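Local coordinates for single domain haemoglobin (Campylobacter jejuni, PDB 2WY4), which binds heme b, here with cyanide in the distal pocket, and probably carries oxygen or detoxifies nitric oxide as related bacterial globins do, at residues I6-D11 with L116-V121; P14-N19 with M58-A63; K79-H84 with K135-K140. One frame throughout, in Å; residues are numbered along the deposited sequence. Where two conformers were deposited one is given.

Contact 1. Residues I6-D11 with L116-V121; sequences IQIIKD and LKAWEV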
loop_
_atom_site.group_PDB
_atom_site.type_symbol
_atom_site.label_atom_id
_atom_site.label_comp_id
_atom_site.label_asym_id
_atom_site.label_seq_id
_atom_site.Cartn_x
_atom_site.Cartn_y
_atom_site.Cartn_z
ATOM N N ILE A 6 2.017 15.317 -7.870
ATOM C CA ILE A 6 1.916 15.466 -6.416
ATOM C C ILE A 6 0.499 15.863 -6.044
ATOM O O ILE A 6 -0.083 15.311 -5.122
ATOM C CB ILE A 6 2.932 16.519 -5.904
ATOM C CG1 ILE A 6 4.354 15.984 -6.015
ATOM C CG2 ILE A 6 2.639 16.911 -4.458
ATOM C CD1 ILE A 6 5.428 17.032 -5.851
ATOM N N GLN A 7 -0.046 16.838 -6.754
ATOM C CA GLN A 7 -1.377 17.312 -6.442
ATOM C C GLN A 7 -2.430 16.233 -6.652
ATOM O O GLN A 7 -3.378 16.135 -5.880
ATOM C CB GLN A 7 -1.721 18.587 -7.200
ATOM C CG GLN A 7 -3.075 19.157 -6.792
ATOM C CD GLN A 7 -3.029 19.700 -5.403
ATOM O OE1 GLN A 7 -2.243 20.606 -5.117
ATOM N NE2 GLN A 7 -3.852 19.154 -4.523
ATOM N N ILE A 8 -2.289 15.416 -7.690
ATOM C CA ILE A 8 -3.216 14.324 -7.910
ATOM C C ILE A 8 -3.193 13.391 -6.705
ATOM O O ILE A 8 -4.249 12.983 -6.219
ATOM C CB ILE A 8 -2.851 13.555 -9.178
ATOM C CG1 ILE A 8 -3.351 14.332 -10.387
ATOM C CG2 ILE A 8 -3.520 12.183 -9.196
ATOM C CD1 ILE A 8 -2.841 13.783 -11.771
ATOM N N ILE A 9 -2.005 13.035 -6.223
ATOM C CA ILE A 9 -1.943 12.172 -5.050
ATOM C C ILE A 9 -2.618 12.838 -3.855
ATOM O O ILE A 9 -3.403 12.193 -3.165
ATOM C CB ILE A 9 -0.487 11.739 -4.761
ATOM C CG1 ILE A 9 0.059 10.871 -5.900
ATOM C CG2 ILE A 9 -0.384 11.000 -3.407
ATOM C CD1 ILE A 9 -0.748 9.683 -6.258
ATOM N N LYS A 10 -2.360 14.117 -3.607
ATOM C CA LYS A 10 -3.050 14.824 -2.510
ATOM C C LYS A 10 -4.560 14.823 -2.709
ATOM O O LYS A 10 -5.314 14.673 -1.735
ATOM C CB LYS A 10 -2.552 16.267 -2.378
ATOM C CG LYS A 10 -1.087 16.396 -2.056
ATOM C CD LYS A 10 -0.695 15.637 -0.819
ATOM C CE LYS A 10 0.709 16.022 -0.369
ATOM N NZ LYS A 10 1.161 15.176 0.754
ATOM N N ASP A 11 -5.026 14.989 -3.938
ATOM C CA ASP A 11 -6.444 15.028 -4.246
ATOM C C ASP A 11 -7.097 13.711 -3.887
ATOM O O ASP A 11 -8.288 13.640 -3.649
ATOM C CB ASP A 11 -6.680 15.266 -5.752
ATOM C CG ASP A 11 -6.339 16.670 -6.223
ATOM O OD1 ASP A 11 -6.172 17.611 -5.428
ATOM O OD2 ASP A 11 -6.256 16.894 -7.440
ATOM N N LEU A 116 -3.991 7.276 -12.763
ATOM C CA LEU A 116 -3.371 5.964 -12.724
ATOM C C LEU A 116 -1.839 6.061 -12.770
ATOM O O LEU A 116 -1.132 5.393 -12.019
ATOM C CB LEU A 116 -3.856 5.111 -13.896
ATOM C CG LEU A 116 -5.100 4.286 -13.766
ATOM C CD1 LEU A 116 -5.294 3.438 -15.007
ATOM C CD2 LEU A 116 -5.023 3.395 -12.519
ATOM N N LYS A 117 -1.327 6.870 -13.698
ATOM C CA LYS A 117 0.116 7.090 -13.823
ATOM C C LYS A 117 0.706 7.642 -12.521
ATOM O O LYS A 117 1.771 7.218 -12.032
ATOM C CB LYS A 117 0.383 8.053 -14.995
ATOM C CG LYS A 117 1.824 8.136 -15.441
ATOM C CD LYS A 117 2.367 6.760 -15.831
ATOM C CE LYS A 117 3.271 6.804 -17.064
ATOM N NZ LYS A 117 2.456 6.651 -18.281
ATOM N N ALA A 118 -0.026 8.568 -11.913
ATOM C CA ALA A 118 0.470 9.184 -10.715
ATOM C C ALA A 118 0.587 8.120 -9.611
ATOM O O ALA A 118 1.555 8.124 -8.868
ATOM C CB ALA A 118 -0.419 10.360 -10.307
ATOM N N TRP A 119 -0.378 7.204 -9.534
ATOM C CA TRP A 119 -0.315 6.145 -8.505
ATOM C C TRP A 119 0.739 5.102 -8.818
ATOM O O TRP A 119 1.361 4.541 -7.923
ATOM C CB TRP A 119 -1.700 5.486 -8.357
ATOM C CG TRP A 119 -2.539 6.254 -7.340
ATOM C CD1 TRP A 119 -3.541 7.166 -7.575
ATOM C CD2 TRP A 119 -2.311 6.283 -5.932
ATOM N NE1 TRP A 119 -3.987 7.704 -6.384
ATOM C CE2 TRP A 119 -3.220 7.197 -5.370
ATOM C CE3 TRP A 119 -1.414 5.629 -5.084
ATOM C CZ2 TRP A 119 -3.300 7.415 -4.002
ATOM C CZ3 TRP A 119 -1.487 5.859 -3.736
ATOM C CH2 TRP A 119 -2.398 6.761 -3.216
ATOM N N GLU A 120 0.971 4.853 -10.105
ATOM C CA GLU A 120 2.017 3.903 -10.489
ATOM C C GLU A 120 3.367 4.443 -10.009
ATOM O O GLU A 120 4.184 3.733 -9.409
ATOM C CB GLU A 120 2.093 3.717 -12.005
ATOM C CG GLU A 120 0.862 3.107 -12.619
ATOM C CD GLU A 120 1.060 2.804 -14.094
ATOM O OE1 GLU A 120 2.057 3.288 -14.676
ATOM O OE2 GLU A 120 0.225 2.075 -14.654
ATOM N N VAL A 121 3.598 5.725 -10.275
ATOM C CA VAL A 121 4.826 6.374 -9.851
ATOM C C VAL A 121 4.958 6.444 -8.310
ATOM O O VAL A 121 6.019 6.132 -7.735
ATOM C CB VAL A 121 4.903 7.780 -10.477
ATOM C CG1 VAL A 121 6.071 8.546 -9.962
ATOM C CG2 VAL A 121 5.005 7.685 -12.010
#

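Contact 2. Residues P14-N19 with M58-A63; sequences PILQKN and MAILMA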
loop_
_atom_site.group_PDB
_atom_site.type_symbol
_atom_site.label_atom_id
_atom_site.label_comp_id
_atom_site.label_asym_id
_atom_site.label_seq_id
_atom_site.Cartn_x
_atom_site.Cartn_y
_atom_site.Cartn_z
ATOM N N PRO A 14 -8.741 12.595 0.323
ATOM C CA PRO A 14 -10.153 12.518 0.707
ATOM C C PRO A 14 -10.882 11.289 0.196
ATOM O O PRO A 14 -11.774 10.750 0.861
ATOM C CB PRO A 14 -10.763 13.787 0.085
ATOM C CG PRO A 14 -9.657 14.634 -0.304
ATOM C CD PRO A 14 -8.434 13.853 -0.351
ATOM N N ILE A 15 -10.514 10.841 -0.998
ATOM C CA ILE A 15 -11.148 9.676 -1.575
ATOM C C ILE A 15 -10.853 8.463 -0.725
ATOM O O ILE A 15 -11.709 7.621 -0.474
ATOM C CB ILE A 15 -10.634 9.460 -3.030
ATOM C CG1 ILE A 15 -11.040 10.656 -3.903
ATOM C CG2 ILE A 15 -11.130 8.136 -3.591
ATOM C CD1 ILE A 15 -10.497 10.570 -5.363
ATOM N N LEU A 16 -9.614 8.386 -0.271
ATOM C CA LEU A 16 -9.184 7.309 0.581
ATOM C C LEU A 16 -9.743 7.458 2.002
ATOM O O LEU A 16 -9.996 6.459 2.671
ATOM C CB LEU A 16 -7.660 7.252 0.641
ATOM C CG LEU A 16 -6.860 6.932 -0.616
ATOM C CD1 LEU A 16 -5.407 7.369 -0.495
ATOM C CD2 LEU A 16 -6.911 5.469 -0.813
ATOM N N GLN A 17 -9.903 8.692 2.464
ATOM C CA GLN A 17 -10.532 8.903 3.777
ATOM C C GLN A 17 -11.956 8.351 3.750
ATOM O O GLN A 17 -12.420 7.796 4.749
ATOM C CB GLN A 17 -10.584 10.401 4.142
ATOM C CG GLN A 17 -9.281 10.982 4.581
ATOM C CD GLN A 17 -9.357 12.469 4.819
ATOM O OE1 GLN A 17 -9.427 13.239 3.887
ATOM N NE2 GLN A 17 -9.393 12.858 6.091
ATOM N N LYS A 18 -12.643 8.502 2.620
ATOM C CA LYS A 18 -14.037 8.140 2.531
ATOM C C LYS A 18 -14.265 6.693 2.175
ATOM O O LYS A 18 -15.188 6.063 2.679
ATOM C CB LYS A 18 -14.736 9.004 1.503
ATOM C CG LYS A 18 -16.243 8.891 1.532
ATOM C CD LYS A 18 -16.906 10.044 0.767
ATOM C CE LYS A 18 -16.834 9.844 -0.732
ATOM N NZ LYS A 18 -17.665 8.678 -1.194
ATOM N N ASN A 19 -13.438 6.136 1.298
ATOM C CA ASN A 19 -13.678 4.773 0.850
ATOM C C ASN A 19 -12.420 3.931 0.800
ATOM O O ASN A 19 -12.356 2.943 0.083
ATOM C CB ASN A 19 -14.385 4.764 -0.510
ATOM C CG ASN A 19 -15.774 5.349 -0.464
ATOM O OD1 ASN A 19 -15.952 6.549 -0.728
ATOM N ND2 ASN A 19 -16.771 4.511 -0.127
ATOM N N MET A 58 -5.034 3.202 5.939
ATOM C CA MET A 58 -4.411 4.244 6.706
ATOM C C MET A 58 -2.943 4.433 6.388
ATOM O O MET A 58 -2.446 5.545 6.390
ATOM C CB MET A 58 -4.645 3.969 8.201
ATOM C CG MET A 58 -6.104 4.273 8.695
ATOM S SD MET A 58 -6.364 6.052 8.760
ATOM C CE MET A 58 -5.749 6.382 10.441
ATOM N N ALA A 59 -2.268 3.338 6.081
ATOM C CA ALA A 59 -0.876 3.440 5.653
ATOM C C ALA A 59 -0.759 4.096 4.267
ATOM O O ALA A 59 0.218 4.824 4.022
ATOM C CB ALA A 59 -0.270 2.087 5.619
ATOM N N ILE A 60 -1.694 3.781 3.358
ATOM C CA ILE A 60 -1.684 4.426 2.058
ATOM C C ILE A 60 -1.945 5.911 2.244
ATOM O O ILE A 60 -1.302 6.733 1.612
ATOM C CB ILE A 60 -2.674 3.726 1.080
ATOM C CG1 ILE A 60 -2.218 2.291 0.826
ATOM C CG2 ILE A 60 -2.715 4.483 -0.247
ATOM C CD1 ILE A 60 -3.210 1.427 0.107
ATOM N N LEU A 61 -2.913 6.258 3.093
ATOM C CA LEU A 61 -3.158 7.669 3.392
ATOM C C LEU A 61 -1.903 8.338 3.919
ATOM O O LEU A 61 -1.607 9.480 3.578
ATOM C CB LEU A 61 -4.243 7.796 4.442
ATOM C CG LEU A 61 -5.662 7.680 3.902
ATOM C CD1 LEU A 61 -6.624 7.363 5.010
ATOM C CD2 LEU A 61 -6.061 8.995 3.255
ATOM N N MET A 62 -1.212 7.659 4.828
ATOM C CA MET A 62 0.003 8.202 5.403
ATOM C C MET A 62 1.020 8.500 4.312
ATOM O O MET A 62 1.707 9.509 4.359
ATOM C CB MET A 62 0.599 7.220 6.419
ATOM C CG MET A 62 1.701 7.760 7.256
ATOM S SD MET A 62 1.040 9.091 8.359
ATOM C CE MET A 62 2.362 9.081 9.562
ATOM N N ALA A 63 1.128 7.596 3.341
ATOM C CA ALA A 63 2.097 7.791 2.265
ATOM C C ALA A 63 1.649 8.941 1.342
ATOM O O ALA A 63 2.445 9.781 0.936
ATOM C CB ALA A 63 2.254 6.497 1.478
#

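Contact 3. Residues K79-H84 with K135-K140; sequences KVAITH and KKLYDK. With HEM (protoporphyrin IX containing Fe), chain B.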
loop_
_atom_site.group_PDB
_atom_site.type_symbol
_atom_site.label_atom_id
_atom_site.label_comp_id
_atom_site.label_asym_id
_atom_site.label_seq_id
_atom_site.Cartn_x
_atom_site.Cartn_y
_atom_site.Cartn_z
ATOM N N LYS A 79 7.789 0.885 12.167
ATOM C CA LYS A 79 7.004 -0.056 12.949
ATOM C C LYS A 79 6.339 -1.094 12.079
ATOM O O LYS A 79 6.287 -2.276 12.459
ATOM C CB LYS A 79 5.944 0.659 13.766
ATOM C CG LYS A 79 6.478 1.779 14.618
ATOM C CD LYS A 79 7.745 1.376 15.351
ATOM C CE LYS A 79 8.296 2.514 16.186
ATOM N NZ LYS A 79 8.823 3.668 15.359
ATOM N N VAL A 80 5.836 -0.678 10.916
ATOM C CA VAL A 80 5.234 -1.640 10.008
ATOM C C VAL A 80 6.311 -2.640 9.543
ATOM O O VAL A 80 6.050 -3.824 9.445
ATOM C CB VAL A 80 4.637 -0.980 8.764
ATOM C CG1 VAL A 80 4.091 -2.037 7.837
ATOM C CG2 VAL A 80 3.536 0.023 9.158
ATOM N N ALA A 81 7.535 -2.155 9.326
ATOM C CA ALA A 81 8.634 -3.012 8.890
ATOM C C ALA A 81 8.841 -4.210 9.808
ATOM O O ALA A 81 9.309 -5.262 9.350
ATOM C CB ALA A 81 9.855 -2.212 8.851
ATOM N N ILE A 82 8.555 -4.065 11.105
ATOM C CA ILE A 82 8.757 -5.166 12.015
ATOM C C ILE A 82 7.812 -6.303 11.661
ATOM O O ILE A 82 8.186 -7.482 11.633
ATOM C CB ILE A 82 8.502 -4.713 13.444
ATOM C CG1 ILE A 82 9.554 -3.684 13.870
ATOM C CG2 ILE A 82 8.491 -5.896 14.412
ATOM C CD1 ILE A 82 9.134 -2.945 15.141
ATOM N N THR A 83 6.576 -5.957 11.354
ATOM C CA THR A 83 5.610 -6.980 10.973
ATOM C C THR A 83 6.024 -7.656 9.680
ATOM O O THR A 83 6.073 -8.884 9.574
ATOM C CB THR A 83 4.245 -6.327 10.774
ATOM O OG1 THR A 83 3.775 -5.883 12.047
ATOM C CG2 THR A 83 3.219 -7.316 10.237
ATOM N N HIS A 84 6.370 -6.841 8.704
ATOM C CA HIS A 84 6.756 -7.361 7.400
ATOM C C HIS A 84 7.976 -8.287 7.479
ATOM O O HIS A 84 7.953 -9.386 6.929
ATOM C CB HIS A 84 7.059 -6.190 6.486
ATOM C CG HIS A 84 5.845 -5.507 5.927
ATOM N ND1 HIS A 84 5.924 -4.334 5.199
ATOM C CD2 HIS A 84 4.532 -5.834 5.971
ATOM C CE1 HIS A 84 4.711 -3.992 4.790
ATOM N NE2 HIS A 84 3.848 -4.876 5.266
ATOM N N LYS A 135 15.162 -3.929 4.265
ATOM C CA LYS A 135 16.450 -4.511 3.890
ATOM C C LYS A 135 17.428 -4.352 5.032
ATOM O O LYS A 135 18.159 -5.293 5.365
ATOM C CB LYS A 135 16.989 -3.859 2.617
ATOM C CG LYS A 135 16.569 -4.537 1.343
ATOM C CD LYS A 135 17.153 -3.823 0.123
ATOM C CE LYS A 135 18.666 -3.906 0.087
ATOM N NZ LYS A 135 19.226 -3.379 -1.207
ATOM N N LYS A 136 17.456 -3.163 5.634
ATOM C CA LYS A 136 18.316 -2.924 6.786
ATOM C C LYS A 136 17.961 -3.867 7.912
ATOM O O LYS A 136 18.845 -4.405 8.570
ATOM C CB LYS A 136 18.224 -1.480 7.280
ATOM C CG LYS A 136 19.013 -0.502 6.450
ATOM C CD LYS A 136 19.198 0.820 7.186
ATOM C CE LYS A 136 19.503 1.969 6.229
ATOM N NZ LYS A 136 20.751 1.784 5.430
ATOM N N LEU A 137 16.670 -4.076 8.165
ATOM C CA LEU A 137 16.289 -5.001 9.235
ATOM C C LEU A 137 16.766 -6.402 8.978
ATOM O O LEU A 137 17.243 -7.080 9.867
ATOM C CB LEU A 137 14.772 -5.035 9.447
ATOM C CG LEU A 137 14.252 -3.962 10.362
ATOM C CD1 LEU A 137 12.745 -4.190 10.547
ATOM C CD2 LEU A 137 14.972 -3.963 11.713
ATOM N N TYR A 138 16.632 -6.854 7.740
ATOM C CA TYR A 138 17.077 -8.185 7.399
ATOM C C TYR A 138 18.601 -8.315 7.520
ATOM O O TYR A 138 19.106 -9.359 7.891
ATOM C CB TYR A 138 16.696 -8.505 5.961
ATOM C CG TYR A 138 15.286 -9.016 5.754
ATOM C CD1 TYR A 138 14.879 -10.227 6.304
ATOM C CD2 TYR A 138 14.375 -8.303 4.987
ATOM C CE1 TYR A 138 13.609 -10.715 6.103
ATOM C CE2 TYR A 138 13.090 -8.807 4.765
ATOM C CZ TYR A 138 12.716 -10.000 5.340
ATOM O OH TYR A 138 11.460 -10.511 5.156
ATOM N N ASP A 139 19.325 -7.251 7.194
ATOM C CA ASP A 139 20.787 -7.305 7.180
ATOM C C ASP A 139 21.455 -6.716 8.425
ATOM O O ASP A 139 22.661 -6.904 8.626
ATOM C CB ASP A 139 21.348 -6.551 5.955
ATOM C CG ASP A 139 20.771 -7.029 4.624
ATOM O OD1 ASP A 139 20.526 -8.239 4.442
ATOM O OD2 ASP A 139 20.545 -6.243 3.682
ATOM N N LYS A 140 20.711 -5.985 9.246
ATOM C CA LYS A 140 21.338 -5.321 10.384
ATOM C C LYS A 140 21.216 -6.167 11.643
ATOM O O LYS A 140 22.053 -7.054 11.873
ATOM C CB LYS A 140 20.799 -3.888 10.578
ATOM C CG LYS A 140 20.939 -2.969 9.317
ATOM C CD LYS A 140 21.873 -3.530 8.234
ATOM C CE LYS A 140 22.052 -2.562 7.070
ATOM N NZ LYS A 140 22.312 -3.243 5.756
HETATM C CHA HEM B . 0.776 -5.818 7.585
HETATM C CHB HEM B . 1.173 -1.745 5.058
HETATM C CHC HEM B . 3.323 -4.200 1.512
HETATM C CHD HEM B . 2.320 -8.366 3.792
HETATM C C1A HEM B . 0.768 -4.513 7.263
HETATM C C2A HEM B . 0.293 -3.430 8.071
HETATM C C3A HEM B . 0.380 -2.282 7.373
HETATM C C4A HEM B . 0.921 -2.649 6.079
HETATM C CMA HEM B . 0.002 -0.876 7.862
HETATM C CAA HEM B . -0.220 -3.586 9.523
HETATM C CBA HEM B . 0.888 -4.063 10.465
HETATM C CGA HEM B . 1.649 -3.023 11.222
HETATM O O1A HEM B . 1.194 -1.852 11.303
HETATM O O2A HEM B . 2.719 -3.407 11.815
HETATM C C1B HEM B . 1.762 -2.066 3.864
HETATM C C2B HEM B . 2.094 -1.141 2.841
HETATM C C3B HEM B . 2.698 -1.825 1.854
HETATM C C4B HEM B . 2.759 -3.194 2.233
HETATM C CMB HEM B . 1.734 0.338 2.853
HETATM C CAB HEM B . 3.216 -1.337 0.495
HETATM C CBB HEM B . 3.912 -0.221 0.373
HETATM C C1C HEM B . 3.304 -5.542 1.811
HETATM C C2C HEM B . 3.855 -6.627 1.078
HETATM C C3C HEM B . 3.548 -7.739 1.712
HETATM C C4C HEM B . 2.753 -7.429 2.872
HETATM C CMC HEM B . 4.717 -6.474 -0.185
HETATM C CAC HEM B . 3.937 -9.144 1.281
HETATM C CBC HEM B . 2.973 -10.036 1.022
HETATM C C1D HEM B . 1.818 -8.024 5.032
HETATM C C2D HEM B . 1.417 -8.993 5.979
HETATM C C3D HEM B . 0.939 -8.249 7.174
HETATM C C4D HEM B . 1.115 -6.878 6.824
HETATM C CMD HEM B . 1.485 -10.495 5.810
HETATM C CAD HEM B . 0.366 -8.799 8.469
HETATM C CBD HEM B . -1.145 -8.587 8.452
HETATM C CGD HEM B . -1.882 -9.353 9.509
HETATM O O1D HEM B . -2.902 -9.959 9.160
HETATM O O2D HEM B . -1.433 -9.306 10.685
HETATM N NA HEM B . 1.146 -4.026 6.030
HETATM N NB HEM B . 2.190 -3.312 3.482
HETATM N NC HEM B . 2.634 -6.056 2.912
HETATM N ND HEM B . 1.621 -6.761 5.541
HETATM FE FE HEM B . 1.909 -5.035 4.506
#

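Contact 1. Residues I6-D11 with L116-V121
The crossing of the A and H helices of the globin fold is where Ile8 and Ile9 meet Ala118 and Trp119. The two helical segments run nearly at right angles, with an angle of 94° between their directions and 9.2 Å between their axes, and Ile9 and Ala118 face each other at the point where the backbones come nearest. The methyl CD1 of Ile9 sits over the indole face of Trp119, 3.6 Å from the centroid of the five-membered ring and only 11° off its normal, a CH-pi contact. CG1 of Ile9 stays beside the backbone N, and a second bend (chi2 -54°) turns this methyl to the indole, although the CB itself leaves the helix pointing neither at the partner nor away from it. One residue earlier on the H helix, Ala118 CB lies 4.1 Å from Ile9 CD1 and 3.8 Å from Ile8 CG2, so one methyl touches both isoleucines. Contact across the pair is apolar, without hydrogen bonds. The indole also touches Cys12 of helix 4-34 and Leu102 and Ile105 of helix 94-109, the G helix, while Ile9 also touches Ile67. Such a near-perpendicular A/H crossing, filled here by aliphatic side chains and an indole, belongs to the globin fold.

Contact 2. Residues P14-N19 with M58-A63
Helices 4-34 and 51-65 pass each other almost antiparallel here: the axes of segments 14-19 and 58-63 come within 9.8 Å and their directions differ by 167°. This is the A helix against the E helix of the globin fold, the latter running along the distal side of the heme. The backbones are nearest at Leu16 and Leu61, whose CA atoms are 6.7 Å apart. Pro14 interrupts the hydrogen bonding to the preceding turn and the A helix is kinked there; one turn on, Lys18 N is bonded to Pro14 O.

The interface is made mainly by leucine and isoleucine side chains. Leu16 sends its CB toward the E helix, while the CB of Leu61 points neither at the A helix nor away from it, but its branched end comes across, and the two side chains slide past each other in opposite directions. A chi1 of -81° keeps CG of Leu61 beside its own backbone N, and CD2 ends up beside the A-helix backbone, 3.9 Å from Gln17 N. The aliphatic part of Gln17 closes the outer margin, its side chain lying at about a right angle to that of Leu61. On the inner side Leu16 and Ile60 also cross at roughly a right angle, CD1 of Leu16 meeting CG2 of Ile60 at 4.0 Å. Both residues touch Trp119 of the H helix, and Ile60 reaches Leu101 of the G helix as well. Its neighbour Ala59 touches the heme. The tightest approach is that of Leu61 CD2 to Leu16 CB, 3.5 Å.

Contact 3. Residues K79-H84 with K135-K140
With CG anti to the carbonyl carbon (chi1 -85°) and the chain extended beyond it (chi2 -176°), Leu137 projects CD1 onto helix 74-86, where it lies 3.9 Å from Ala81 CB and 3.8 Å from Ala81 O. The end of the Tyr138 side chain comes nearer helix 74-86 than the direction of its CB suggests, but its OH stays 4.1 Å from His84 O and is instead hydrogen-bonded to Val89 O. The helical segments, from the F helix and the end of the H helix of the globin fold, are inclined at 56° with axes 10.2 Å apart; their mutual contact is partly exposed, and Ala81 also touches Ile133. From the far side of the F helix, His84 points its imidazole at the heme and binds the iron through NE2 at 2.1 Å. Val80 CG1 packs over one face of that ring near its rim, and Thr83 OG1 donates a 2.7 Å hydrogen bond to propionate oxygen O2A. His84 ND1 is hydrogen-bonded to Glu134 OE2, one turn before Tyr138. The carboxylate, with the iron bond and Val80, probably helps set the rotation of the imidazole and would be expected to increase electron donation to iron, reminiscent of heme peroxidases.

In the fold
Contacts 1 and 2 share helix 4-34, and contact 2 is nested within the chain closed by contact 1; their centres are about 13 Å apart. Trp119 joins them directly, its CH2 lying 3.8 Å from Ile60 CG2, so the A, E and H helices share one apolar interior. From there the heme is near: the side chain of Ile60 comes about 5 Å from the heme and about 8 Å from the cyanide. Contact 3 lies on the other side of the chain's centre from contact 1, about 27 Å away between centres, although both use helix 113-139. Contacts 2 and 3 approach the heme from its distal and proximal sides, respectively; the nearest atoms of the two contacts are about 6 Å apart, without touching.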